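PDB 5IKY: oxalate biosynthetic component 1 from Burkholderia thailandensis, which makes oxalate as a bifunctional enzyme of quorum sensing-dependent oxalogenesis, combining an alpha/beta-hydrolase-type serine hydrolase with an additional lyase activity. Local coordinates for residues C495-G498 with D499-W503; P546-E549 with R550-S553; K680-P683 with L684-L687; L721-H724 with A725-E728; M852-N855 with R856-N860. All coordinates share one frame; numbering follows the deposited sequence.

Contact 1 stands apart from the rest, its centre about 51 Å from that of contact 2, in the half of the chain that carries the magnesium ion. Contacts 2 to 5 cluster together. Contact 4 touches contacts 2, 3 and 5: Leu687 of contact 3 packs on Leu722 and Ala725, Glu549 of contact 2 lies against His724, and Tyr723 meets Leu853 and Phe857 of contact 5. Contacts 1, 4 and 5 are buried, contact 3 is partly so, and contact 2 is a surface turn. Contacts 1 and 3 lie at helix starts, where a side chain also bonds to the backbone, firmly in contact 1 and weakly in contact 3, whereas contacts 4 and 5 add side-chain packing to regular helical bonding.

Contact 1: residues C495-G498 with D499-W503; sequences CGTG and DQVRW
Asp499 reaches back to Cys495 at the start of helix 497-510, and its carboxylate receives the backbone N-H of that residue. The bond from Cys495 N to Asp499 OD2 measures 3.0 Å and is almost straight, at 170°. It enters through the anti lone pair of OD2, the one turned from the other oxygen. With CG anti to the backbone N (chi1 -159°), the carboxylate lies beside the incoming chain, and Arg492 forms a salt bridge to the same OD2. An acid suits this place, since its charge would probably interact favourably with the helix start.

Packing is tight where the chain turns into the helix. Gly496 O lies 3.2 Å from Asp499 CB, and it accepts only a weak bond from Asp499 N. The backbone angles of Gly496 would jam a CB against the carbonyl oxygen of Cys495, which explains the glycine. Regular helical bonding then takes over, with Val501 N 2.8 Å from Thr497 O, and Arg502 N bonding to Gly498 O.

This helix leads toward strand 514-515, which joins the curled parallel sheet around strand 4-9, an arrangement consistent with the TIM-barrel relationship of this half. The beta-branched Thr497 and Val501 occupy a buried face, their CG2 methyls 3.9 Å apart and their side chains crossing obliquely. Gln500 is also buried, its NE2 bonded to Ala479 O and Asn481 O.

The looser side belongs to Cys495, which is exposed, its SG lying 3.9 Å from Asp499 OD2. Partly exposed Arg502, extended from CG to NE, leads away from 495-498 to a salt bridge with Asp1018.

Contact 2: residues P546-E549 with R550-S553; sequences PADE and RLVS
The Asp548 carboxylate holds Arg550 twice, by its backbone N and by its guanidinium. Arg550 N donates to Asp548 OD1 over 3.1 Å, a bond of 167° that meets the oxygen from above the carboxylate plane. The salt bridge joins Asp548 OD2 to Arg550 NH1 at 2.9 Å, and OD2 is equally far from NH2. This is not a coplanar, two-pronged pairing: the carboxylate and guanidinium planes stand 88° apart, and both oxygens lie over one guanidinium face, Asp548 OD1 3.2 Å above its centre. Arg550 folds back into this place by a bend at chi3 (-92°), and its long, flexible chain suits a pairing between residues so close in sequence. The exposed arginine touches a crystal neighbour, which may influence its pose.

Beside this pair, Pro546 CG makes apolar contact 3.7 Å from Leu551 CB, the side chains crossing at about a right angle. Leu551 CG also covers Asp548 CB at 3.9 Å. The Val552 methyl CG1 lies against a carbonyl, 3.5 Å from Asp548 O.

Farther out, the loop is held against helix 715-734: Ala547 packs on Ala717 and Ala720, Val552 on Leu721, and Glu549 on His724. Ser553 ends the stretch at the N-cap position of helix 554-560, its OG bonded to Thr556 OG1.

Leu551 N bonds to Asp548 O across 3.1 Å and completes a type I beta turn from Asp548 to Leu551. Together with the side-chain bond to Arg550 N, this makes an Asx motif, in which an aspartate secures a turn with both its carboxylate and its carbonyl.

Contact 3: residues K680-P683 with L684-L687; sequences KPLP and LRCL
Lys680 and Pro681 meet Leu684 and Arg685 in a local contact around the first turn of helix 682-690, partly buried in the cap domain. Pro681 holds the N-cap position. Its carbonyl oxygen accepts Arg685 N over 3.2 Å and takes a second, weak bond from Leu684 N. Pro683 fits the first turn because a proline nitrogen carries no hydrogen, and no helical carbonyl precedes it to accept one. Its own carbonyl remains useful, receiving Leu687 N at 3.0 Å, while Leu682 O receives Cys686 N.

Arg685 folds back along this turn by a bend at chi3 (-61°). NH1 comes to 2.6 Å from Lys680 O, which lies at the guanidinium edge, near its plane; the angle at the hydrogen is only 124°, and the bond is weak despite the short distance. One guanidinium face lies over Leu682 CA, 3.8 Å from the plane and toward its rim. Leu682 CD1 approaches NH2 at 3.7 Å, the side chains crossing at about a right angle. The main charge partner of this buried arginine is Glu572, in a salt bridge through NH2.

Lys680 uses its aliphatic part against Leu684, CG lying 3.7 Å from CD2, and sends its extended chain on to a salt bridge with Glu688. Leu684 CB is 4.0 Å from Pro681 CG, so the leucine is flanked by both residues.

Outside the turn, Leu682, Arg685 and Cys686 face helix 562-579. Leu684 and Leu687 pack on helix 715-734, and Pro683 and Leu687 touch Leu558 of helix 554-560.

Contact 4: residues L721-H724 with A725-E728; sequences LLYH and ALRE
Ala725 to Glu728 donate their backbone N-H groups in turn to Leu721 to His724, four residues back, as one uninterrupted piece of alpha helix. The shortest of these bonds, from Arg727 N to Tyr723 O, spans 2.7 Å. The longest, from Glu728 N to His724 O, spans 3.2 Å. These four N-H groups and four carbonyls thus pair with one another, and the side chains radiate to different surroundings.

On one flank His724 and Arg727 lie side by side, pointing the same way. Arg727 NH1 sits over one face of the imidazole, toward its rim and 3.5 Å from His724 CE1. The guanidinium is set edge-on, its plane 88° from that of the ring. A bend of the arginine at chi3 (46°) turns its end back over the histidine. Glu728 adds a long ion pair, with OE1 3.6 Å from Arg727 NH1, and Glu845 makes another weak one to NH2.

This piece belongs to helix 715-734 of the cap domain, which is packed on several sides. His724 stacks edge-to-face with His854, from the hydrolase part of the chain, and also touches Ile557.

Tyr723 and Leu726 likewise run alongside each other, CD1 of the ring 4.1 Å from CD1 of the leucine. Leu726 continues onto Leu684, while the tyrosine also meets Leu853. Leu721 packs on Ile557, and Leu722 on Leu687 and Leu690. The small methyl of Ala725 suits a place where the helix approaches both Leu687 and Ile557.

Contact 5: residues M852-N855 with R856-N860; sequences MLHN and RFALN
Leu853 lays its CD2 methyl over one face of the Arg856 guanidinium, toward the rim of the group. CD2 lies 3.2 Å from NH1, closer than comfortable packing, so the exact pose is doubtful; the two side chains run alongside each other. Arg856 reaches this place by an unusual first torsion (chi1 -130°), away from the staggered positions, and a bend at chi3. A guanidinium face has no N-H pointing out of it and can accept a methyl. The arginine also packs on Ala939 and Ala977.

A second pairing sets Ala858 CB over one face of the His854 ring, 4.2 Å from NE2. The histidine ND1 bonds to Ala720 O. Phe857 brings CD2 to 3.1 Å from Leu853 O, an oxygen already taken by Phe857 N at 3.0 Å. Its ring also packs on Met719 and Ala720. Asn855 OD1 accepts a hydrogen bond from Gln943 NE2 of helix 937-955.

The chemistry implies a division of labour within helix 849-860: backbone groups pair along the helix, the methyls of Leu853 and Ala858 lie over the faces of Arg856 and His854, and the polar ends of His854 and Asn855 bind cap helix 715-734 and hydrolase helix 937-955.

Contact 1: residues C495-G498 with D499-W503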
loop_
_atom_site.group_PDB
_atom_site.type_symbol
_atom_site.label_atom_id
_atom_site.label_comp_id
_atom_site.label_asym_id
_atom_site.label_seq_id
_atom_site.Cartn_x
_atom_site.Cartn_y
_atom_site.Cartn_z
ATOM N N CYS A 495 -11.526 7.039 14.085
ATOM C CA CYS A 495 -11.151 5.642 14.294
ATOM C C CYS A 495 -9.681 5.395 13.965
ATOM O O CYS A 495 -9.289 4.279 13.630
ATOM C CB CYS A 495 -12.040 4.720 13.451
ATOM S SG CYS A 495 -13.799 4.775 13.859
ATOM N N GLY A 496 -8.873 6.440 14.073
ATOM C CA GLY A 496 -7.466 6.358 13.738
ATOM C C GLY A 496 -7.097 7.498 12.813
ATOM O O GLY A 496 -7.972 8.225 12.338
ATOM N N THR A 497 -5.805 7.657 12.555
ATOM C CA THR A 497 -5.332 8.717 11.676
ATOM C C THR A 497 -5.788 8.467 10.240
ATOM O O THR A 497 -6.130 9.406 9.516
ATOM C CB THR A 497 -3.797 8.845 11.739
ATOM O OG1 THR A 497 -3.423 9.363 13.020
ATOM C CG2 THR A 497 -3.280 9.783 10.661
ATOM N N GLY A 498 -5.813 7.197 9.845
ATOM C CA GLY A 498 -6.261 6.817 8.517
ATOM C C GLY A 498 -7.670 7.299 8.235
ATOM O O GLY A 498 -8.013 7.628 7.099
ATOM N N ASP A 499 -8.488 7.341 9.281
ATOM C CA ASP A 499 -9.841 7.868 9.186
ATOM C C ASP A 499 -9.805 9.331 8.744
ATOM O O ASP A 499 -10.557 9.746 7.862
ATOM C CB ASP A 499 -10.557 7.736 10.532
ATOM C CG ASP A 499 -12.066 7.770 10.401
ATOM O OD1 ASP A 499 -12.571 8.004 9.283
ATOM O OD2 ASP A 499 -12.747 7.579 11.432
ATOM N N GLN A 500 -8.911 10.102 9.357
ATOM C CA GLN A 500 -8.790 11.528 9.073
ATOM C C GLN A 500 -8.113 11.801 7.732
ATOM O O GLN A 500 -8.446 12.771 7.050
ATOM C CB GLN A 500 -8.025 12.222 10.198
ATOM C CG GLN A 500 -8.801 12.305 11.503
ATOM C CD GLN A 500 -7.907 12.592 12.688
ATOM O OE1 GLN A 500 -6.717 12.285 12.665
ATOM N NE2 GLN A 500 -8.475 13.185 13.734
ATOM N N VAL A 501 -7.160 10.951 7.356
ATOM C CA VAL A 501 -6.514 11.067 6.054
ATOM C C VAL A 501 -7.533 10.815 4.948
ATOM O O VAL A 501 -7.529 11.487 3.916
ATOM C CB VAL A 501 -5.334 10.084 5.911
ATOM C CG1 VAL A 501 -4.767 10.132 4.504
ATOM C CG2 VAL A 501 -4.251 10.408 6.926
ATOM N N ARG A 502 -8.416 9.850 5.183
ATOM C CA ARG A 502 -9.479 9.538 4.239
ATOM C C ARG A 502 -10.401 10.737 4.055
ATOM O O ARG A 502 -10.766 11.090 2.934
ATOM C CB ARG A 502 -10.281 8.325 4.710
ATOM C CG ARG A 502 -11.395 7.921 3.761
ATOM C CD ARG A 502 -12.173 6.731 4.295
ATOM N NE ARG A 502 -13.163 6.260 3.332
ATOM C CZ ARG A 502 -12.904 5.380 2.369
ATOM N NH1 ARG A 502 -11.684 4.877 2.239
ATOM N NH2 ARG A 502 -13.864 5.005 1.534
ATOM N N TRP A 503 -10.770 11.360 5.168
ATOM C CA TRP A 503 -11.607 12.550 5.139
ATOM C C TRP A 503 -10.930 13.680 4.365
ATOM O O TRP A 503 -11.559 14.336 3.536
ATOM C CB TRP A 503 -11.936 13.006 6.562
ATOM C CG TRP A 503 -12.485 14.396 6.630
ATOM C CD1 TRP A 503 -13.787 14.774 6.463
ATOM C CD2 TRP A 503 -11.747 15.599 6.875
ATOM N NE1 TRP A 503 -13.904 16.137 6.592
ATOM C CE2 TRP A 503 -12.666 16.667 6.843
ATOM C CE3 TRP A 503 -10.398 15.875 7.118
ATOM C CZ2 TRP A 503 -12.279 17.990 7.048
ATOM C CZ3 TRP A 503 -10.015 17.191 7.321
ATOM C CH2 TRP A 503 -10.952 18.231 7.284
#

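Contact 2: residues P546-E549 with R550-S553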
loop_
_atom_site.group_PDB
_atom_site.type_symbol
_atom_site.label_atom_id
_atom_site.label_comp_id
_atom_site.label_asym_id
_atom_site.label_seq_id
_atom_site.Cartn_x
_atom_site.Cartn_y
_atom_site.Cartn_z
ATOM N N PRO A 546 21.166 2.144 -28.188
ATOM C CA PRO A 546 19.880 1.764 -28.776
ATOM C C PRO A 546 19.372 0.444 -28.208
ATOM O O PRO A 546 20.177 -0.404 -27.824
ATOM C CB PRO A 546 20.204 1.630 -30.263
ATOM C CG PRO A 546 21.639 1.231 -30.284
ATOM C CD PRO A 546 22.277 1.976 -29.142
ATOM N N ALA A 547 18.056 0.273 -28.166
ATOM C CA ALA A 547 17.461 -0.951 -27.637
ATOM C C ALA A 547 17.480 -2.076 -28.667
ATOM O O ALA A 547 16.954 -3.162 -28.423
ATOM C CB ALA A 547 16.040 -0.684 -27.169
ATOM N N ASP A 548 18.088 -1.814 -29.819
ATOM C CA ASP A 548 18.193 -2.811 -30.877
ATOM C C ASP A 548 19.345 -3.773 -30.604
ATOM O O ASP A 548 20.491 -3.354 -30.447
ATOM C CB ASP A 548 18.379 -2.133 -32.235
ATOM C CG ASP A 548 17.972 -3.022 -33.394
ATOM O OD1 ASP A 548 18.134 -4.256 -33.291
ATOM O OD2 ASP A 548 17.486 -2.485 -34.411
ATOM N N GLU A 549 19.034 -5.064 -30.556
ATOM C CA GLU A 549 20.033 -6.092 -30.275
ATOM C C GLU A 549 21.076 -6.200 -31.385
ATOM O O GLU A 549 22.164 -6.736 -31.177
ATOM C CB GLU A 549 19.353 -7.448 -30.064
ATOM C CG GLU A 549 18.318 -7.809 -31.117
ATOM C CD GLU A 549 17.589 -9.100 -30.797
ATOM O OE1 GLU A 549 16.433 -9.260 -31.242
ATOM O OE2 GLU A 549 18.172 -9.958 -30.100
ATOM N N ARG A 550 20.738 -5.687 -32.562
ATOM C CA ARG A 550 21.641 -5.731 -33.705
ATOM C C ARG A 550 22.703 -4.639 -33.627
ATOM O O ARG A 550 23.702 -4.686 -34.346
ATOM C CB ARG A 550 20.853 -5.594 -35.013
ATOM C CG ARG A 550 20.064 -6.832 -35.407
ATOM C CD ARG A 550 19.162 -6.568 -36.608
ATOM N NE ARG A 550 17.821 -6.142 -36.211
ATOM C CZ ARG A 550 17.363 -4.898 -36.319
ATOM N NH1 ARG A 550 18.138 -3.943 -36.815
ATOM N NH2 ARG A 550 16.127 -4.610 -35.930
ATOM N N LEU A 551 22.491 -3.663 -32.750
ATOM C CA LEU A 551 23.338 -2.474 -32.721
ATOM C C LEU A 551 24.180 -2.338 -31.457
ATOM O O LEU A 551 24.885 -1.344 -31.286
ATOM C CB LEU A 551 22.480 -1.216 -32.884
ATOM C CG LEU A 551 21.619 -1.127 -34.146
ATOM C CD1 LEU A 551 20.980 0.250 -34.250
ATOM C CD2 LEU A 551 22.451 -1.430 -35.378
ATOM N N VAL A 552 24.110 -3.327 -30.574
ATOM C CA VAL A 552 24.864 -3.268 -29.327
ATOM C C VAL A 552 25.150 -4.671 -28.786
ATOM O O VAL A 552 24.330 -5.583 -28.919
ATOM C CB VAL A 552 24.118 -2.423 -28.263
ATOM C CG1 VAL A 552 22.835 -3.112 -27.826
ATOM C CG2 VAL A 552 25.014 -2.137 -27.068
ATOM N N SER A 553 26.329 -4.844 -28.196
ATOM C CA SER A 553 26.744 -6.139 -27.668
ATOM C C SER A 553 26.565 -6.199 -26.161
ATOM O O SER A 553 26.516 -5.166 -25.491
ATOM C CB SER A 553 28.203 -6.424 -28.024
ATOM O OG SER A 553 29.074 -5.584 -27.286
#

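Contact 3: residues K680-P683 with L684-L687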
loop_
_atom_site.group_PDB
_atom_site.type_symbol
_atom_site.label_atom_id
_atom_site.label_comp_id
_atom_site.label_asym_id
_atom_site.label_seq_id
_atom_site.Cartn_x
_atom_site.Cartn_y
_atom_site.Cartn_z
ATOM N N LYS A 680 25.966 -18.805 -11.305
ATOM C CA LYS A 680 25.925 -17.541 -12.024
ATOM C C LYS A 680 27.088 -16.651 -11.601
ATOM O O LYS A 680 27.330 -16.467 -10.408
ATOM C CB LYS A 680 24.595 -16.828 -11.772
ATOM C CG LYS A 680 23.376 -17.620 -12.208
ATOM C CD LYS A 680 22.092 -16.983 -11.705
ATOM C CE LYS A 680 20.877 -17.780 -12.143
ATOM N NZ LYS A 680 19.616 -17.218 -11.586
ATOM N N PRO A 681 27.818 -16.100 -12.582
ATOM C CA PRO A 681 28.874 -15.121 -12.301
ATOM C C PRO A 681 28.303 -13.838 -11.698
ATOM O O PRO A 681 27.093 -13.621 -11.767
ATOM C CB PRO A 681 29.491 -14.859 -13.679
ATOM C CG PRO A 681 28.419 -15.222 -14.650
ATOM C CD PRO A 681 27.686 -16.372 -14.023
ATOM N N LEU A 682 29.164 -13.007 -11.117
ATOM C CA LEU A 682 28.727 -11.790 -10.430
ATOM C C LEU A 682 27.893 -10.828 -11.300
ATOM O O LEU A 682 26.824 -10.394 -10.867
ATOM C CB LEU A 682 29.942 -11.053 -9.851
ATOM C CG LEU A 682 29.703 -9.699 -9.181
ATOM C CD1 LEU A 682 28.769 -9.840 -7.991
ATOM C CD2 LEU A 682 31.026 -9.075 -8.759
ATOM N N PRO A 683 28.360 -10.490 -12.523
ATOM C CA PRO A 683 27.558 -9.540 -13.309
ATOM C C PRO A 683 26.164 -10.057 -13.665
ATOM O O PRO A 683 25.235 -9.258 -13.786
ATOM C CB PRO A 683 28.391 -9.341 -14.579
ATOM C CG PRO A 683 29.776 -9.710 -14.188
ATOM C CD PRO A 683 29.614 -10.836 -13.219
ATOM N N LEU A 684 26.021 -11.368 -13.830
ATOM C CA LEU A 684 24.716 -11.950 -14.127
ATOM C C LEU A 684 23.772 -11.784 -12.939
ATOM O O LEU A 684 22.591 -11.480 -13.112
ATOM C CB LEU A 684 24.855 -13.428 -14.501
ATOM C CG LEU A 684 23.561 -14.219 -14.721
ATOM C CD1 LEU A 684 22.621 -13.489 -15.669
ATOM C CD2 LEU A 684 23.883 -15.602 -15.261
ATOM N N ARG A 685 24.297 -11.976 -11.734
ATOM C CA ARG A 685 23.492 -11.821 -10.528
ATOM C C ARG A 685 23.090 -10.363 -10.349
ATOM O O ARG A 685 22.006 -10.068 -9.840
ATOM C CB ARG A 685 24.250 -12.325 -9.296
ATOM C CG ARG A 685 24.675 -13.787 -9.383
ATOM C CD ARG A 685 24.996 -14.370 -8.011
ATOM N NE ARG A 685 26.094 -13.666 -7.352
ATOM C CZ ARG A 685 27.376 -13.987 -7.486
ATOM N NH1 ARG A 685 27.730 -15.004 -8.260
ATOM N NH2 ARG A 685 28.306 -13.288 -6.847
ATOM N N CYS A 686 23.962 -9.456 -10.780
ATOM C CA CYS A 686 23.681 -8.028 -10.698
ATOM C C CYS A 686 22.542 -7.647 -11.631
ATOM O O CYS A 686 21.631 -6.911 -11.245
ATOM C CB CYS A 686 24.926 -7.208 -11.036
ATOM S SG CYS A 686 24.646 -5.417 -11.055
ATOM N N LEU A 687 22.604 -8.150 -12.862
ATOM C CA LEU A 687 21.565 -7.897 -13.855
ATOM C C LEU A 687 20.209 -8.383 -13.361
ATOM O O LEU A 687 19.198 -7.697 -13.522
ATOM C CB LEU A 687 21.910 -8.575 -15.182
ATOM C CG LEU A 687 23.097 -8.007 -15.961
ATOM C CD1 LEU A 687 23.456 -8.920 -17.121
ATOM C CD2 LEU A 687 22.789 -6.608 -16.456
#

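Contact 4: residues L721-H724 with A725-E728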
loop_
_atom_site.group_PDB
_atom_site.type_symbol
_atom_site.label_atom_id
_atom_site.label_comp_id
_atom_site.label_asym_id
_atom_site.label_seq_id
_atom_site.Cartn_x
_atom_site.Cartn_y
_atom_site.Cartn_z
ATOM N N LEU A 721 17.865 -3.562 -22.744
ATOM C CA LEU A 721 19.317 -3.694 -22.742
ATOM C C LEU A 721 19.793 -4.623 -21.632
ATOM O O LEU A 721 20.700 -5.432 -21.835
ATOM C CB LEU A 721 19.977 -2.321 -22.594
ATOM C CG LEU A 721 19.860 -1.407 -23.814
ATOM C CD1 LEU A 721 20.365 -0.011 -23.497
ATOM C CD2 LEU A 721 20.629 -2.006 -24.974
ATOM N N LEU A 722 19.179 -4.501 -20.460
ATOM C CA LEU A 722 19.533 -5.337 -19.317
ATOM C C LEU A 722 19.264 -6.811 -19.599
ATOM O O LEU A 722 20.098 -7.667 -19.311
ATOM C CB LEU A 722 18.767 -4.894 -18.071
ATOM C CG LEU A 722 19.202 -3.562 -17.465
ATOM C CD1 LEU A 722 18.325 -3.197 -16.275
ATOM C CD2 LEU A 722 20.663 -3.626 -17.066
ATOM N N TYR A 723 18.096 -7.102 -20.163
ATOM C CA TYR A 723 17.744 -8.478 -20.502
ATOM C C TYR A 723 18.564 -8.990 -21.680
ATOM O O TYR A 723 18.762 -10.193 -21.826
ATOM C CB TYR A 723 16.251 -8.596 -20.805
ATOM C CG TYR A 723 15.413 -8.826 -19.569
ATOM C CD1 TYR A 723 15.567 -9.983 -18.815
ATOM C CD2 TYR A 723 14.472 -7.891 -19.154
ATOM C CE1 TYR A 723 14.814 -10.201 -17.680
ATOM C CE2 TYR A 723 13.709 -8.103 -18.021
ATOM C CZ TYR A 723 13.882 -9.262 -17.289
ATOM O OH TYR A 723 13.129 -9.486 -16.161
ATOM N N HIS A 724 19.035 -8.072 -22.518
ATOM C CA HIS A 724 19.922 -8.426 -23.618
ATOM C C HIS A 724 21.207 -9.042 -23.076
ATOM O O HIS A 724 21.622 -10.119 -23.505
ATOM C CB HIS A 724 20.237 -7.198 -24.472
ATOM C CG HIS A 724 21.035 -7.498 -25.703
ATOM N ND1 HIS A 724 22.355 -7.895 -25.660
ATOM C CD2 HIS A 724 20.700 -7.448 -27.013
ATOM C CE1 HIS A 724 22.795 -8.084 -26.892
ATOM N NE2 HIS A 724 21.811 -7.818 -27.731
ATOM N N ALA A 725 21.830 -8.350 -22.127
ATOM C CA ALA A 725 23.043 -8.845 -21.492
ATOM C C ALA A 725 22.741 -10.087 -20.662
ATOM O O ALA A 725 23.557 -11.006 -20.579
ATOM C CB ALA A 725 23.669 -7.764 -20.623
ATOM N N LEU A 726 21.560 -10.106 -20.053
ATOM C CA LEU A 726 21.137 -11.224 -19.220
ATOM C C LEU A 726 20.922 -12.468 -20.076
ATOM O O LEU A 726 21.211 -13.583 -19.644
ATOM C CB LEU A 726 19.860 -10.869 -18.453
ATOM C CG LEU A 726 19.613 -11.554 -17.107
ATOM C CD1 LEU A 726 18.672 -10.714 -16.258
ATOM C CD2 LEU A 726 19.047 -12.953 -17.288
ATOM N N ARG A 727 20.416 -12.269 -21.289
ATOM C CA ARG A 727 20.214 -13.370 -22.223
ATOM C C ARG A 727 21.545 -13.994 -22.619
ATOM O O ARG A 727 21.702 -15.215 -22.598
ATOM C CB ARG A 727 19.470 -12.892 -23.473
ATOM C CG ARG A 727 19.297 -13.965 -24.540
ATOM C CD ARG A 727 19.168 -13.349 -25.926
ATOM N NE ARG A 727 20.171 -12.309 -26.142
ATOM C CZ ARG A 727 21.456 -12.544 -26.392
ATOM N NH1 ARG A 727 22.293 -11.531 -26.572
ATOM N NH2 ARG A 727 21.907 -13.788 -26.461
ATOM N N GLU A 728 22.499 -13.142 -22.980
ATOM C CA GLU A 728 23.826 -13.578 -23.399
ATOM C C GLU A 728 24.527 -14.407 -22.326
ATOM O O GLU A 728 25.079 -15.470 -22.613
ATOM C CB GLU A 728 24.687 -12.368 -23.759
ATOM C CG GLU A 728 26.159 -12.685 -23.965
ATOM C CD GLU A 728 26.513 -12.887 -25.423
ATOM O OE1 GLU A 728 25.585 -12.986 -26.253
ATOM O OE2 GLU A 728 27.720 -12.940 -25.738
#

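Contact 5: residues M852-N855 with R856-N860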
loop_
_atom_site.group_PDB
_atom_site.type_symbol
_atom_site.label_atom_id
_atom_site.label_comp_id
_atom_site.label_asym_id
_atom_site.label_seq_id
_atom_site.Cartn_x
_atom_site.Cartn_y
_atom_site.Cartn_z
ATOM N N MET A 852 12.715 -13.639 -24.862
ATOM C CA MET A 852 11.353 -13.156 -25.055
ATOM C C MET A 852 11.115 -11.854 -24.297
ATOM O O MET A 852 10.389 -10.977 -24.764
ATOM C CB MET A 852 10.343 -14.218 -24.612
ATOM C CG MET A 852 10.479 -15.563 -25.327
ATOM S SD MET A 852 9.866 -15.564 -27.025
ATOM C CE MET A 852 11.339 -15.131 -27.951
ATOM N N LEU A 853 11.729 -11.737 -23.124
ATOM C CA LEU A 853 11.609 -10.529 -22.319
ATOM C C LEU A 853 12.259 -9.343 -23.023
ATOM O O LEU A 853 11.721 -8.236 -23.012
ATOM C CB LEU A 853 12.231 -10.743 -20.938
ATOM C CG LEU A 853 11.396 -11.608 -19.991
ATOM C CD1 LEU A 853 12.173 -11.986 -18.751
ATOM C CD2 LEU A 853 10.144 -10.874 -19.599
ATOM N N HIS A 854 13.415 -9.576 -23.638
ATOM C CA HIS A 854 14.079 -8.530 -24.407
ATOM C C HIS A 854 13.200 -8.074 -25.560
ATOM O O HIS A 854 13.010 -6.877 -25.771
ATOM C CB HIS A 854 15.422 -9.009 -24.950
ATOM C CG HIS A 854 15.985 -8.120 -26.013
ATOM N ND1 HIS A 854 16.652 -6.948 -25.726
ATOM C CD2 HIS A 854 15.964 -8.220 -27.363
ATOM C CE1 HIS A 854 17.024 -6.369 -26.854
ATOM N NE2 HIS A 854 16.619 -7.120 -27.861
ATOM N N ASN A 855 12.673 -9.040 -26.304
ATOM C CA ASN A 855 11.765 -8.764 -27.410
ATOM C C ASN A 855 10.577 -7.928 -26.955
ATOM O O ASN A 855 10.170 -6.978 -27.628
ATOM C CB ASN A 855 11.280 -10.074 -28.031
ATOM C CG ASN A 855 10.305 -9.852 -29.162
ATOM O OD1 ASN A 855 9.101 -10.064 -29.011
ATOM N ND2 ASN A 855 10.817 -9.418 -30.305
ATOM N N ARG A 856 10.039 -8.293 -25.797
ATOM C CA ARG A 856 8.929 -7.588 -25.172
ATOM C C ARG A 856 9.241 -6.105 -24.968
ATOM O O ARG A 856 8.506 -5.234 -25.435
ATOM C CB ARG A 856 8.594 -8.244 -23.831
ATOM C CG ARG A 856 7.130 -8.565 -23.618
ATOM C CD ARG A 856 6.929 -9.288 -22.292
ATOM N NE ARG A 856 7.411 -8.496 -21.162
ATOM C CZ ARG A 856 7.456 -8.932 -19.908
ATOM N NH1 ARG A 856 7.049 -10.158 -19.613
ATOM N NH2 ARG A 856 7.911 -8.143 -18.945
ATOM N N PHE A 857 10.339 -5.828 -24.270
ATOM C CA PHE A 857 10.726 -4.458 -23.950
ATOM C C PHE A 857 11.211 -3.683 -25.171
ATOM O O PHE A 857 11.023 -2.471 -25.257
ATOM C CB PHE A 857 11.810 -4.451 -22.871
ATOM C CG PHE A 857 11.296 -4.764 -21.495
ATOM C CD1 PHE A 857 10.500 -3.854 -20.820
ATOM C CD2 PHE A 857 11.611 -5.962 -20.875
ATOM C CE1 PHE A 857 10.025 -4.133 -19.554
ATOM C CE2 PHE A 857 11.138 -6.248 -19.608
ATOM C CZ PHE A 857 10.344 -5.333 -18.946
ATOM N N ALA A 858 11.843 -4.381 -26.108
ATOM C CA ALA A 858 12.303 -3.748 -27.338
ATOM C C ALA A 858 11.110 -3.291 -28.170
ATOM O O ALA A 858 11.169 -2.265 -28.847
ATOM C CB ALA A 858 13.180 -4.699 -28.135
ATOM N N LEU A 859 10.029 -4.062 -28.113
ATOM C CA LEU A 859 8.797 -3.706 -28.806
ATOM C C LEU A 859 8.190 -2.460 -28.173
ATOM O O LEU A 859 7.674 -1.585 -28.870
ATOM C CB LEU A 859 7.798 -4.863 -28.769
ATOM C CG LEU A 859 6.531 -4.681 -29.607
ATOM C CD1 LEU A 859 6.883 -4.556 -31.080
ATOM C CD2 LEU A 859 5.560 -5.827 -29.379
ATOM N N ASN A 860 8.257 -2.391 -26.847
ATOM C CA ASN A 860 7.820 -1.210 -26.109
ATOM C C ASN A 860 8.535 0.054 -26.569
ATOM O O ASN A 860 7.934 1.126 -26.648
ATOM C CB ASN A 860 8.055 -1.398 -24.608
ATOM C CG ASN A 860 6.961 -2.199 -23.933
ATOM O OD1 ASN A 860 6.100 -2.785 -24.589
ATOM N ND2 ASN A 860 6.993 -2.228 -22.607
#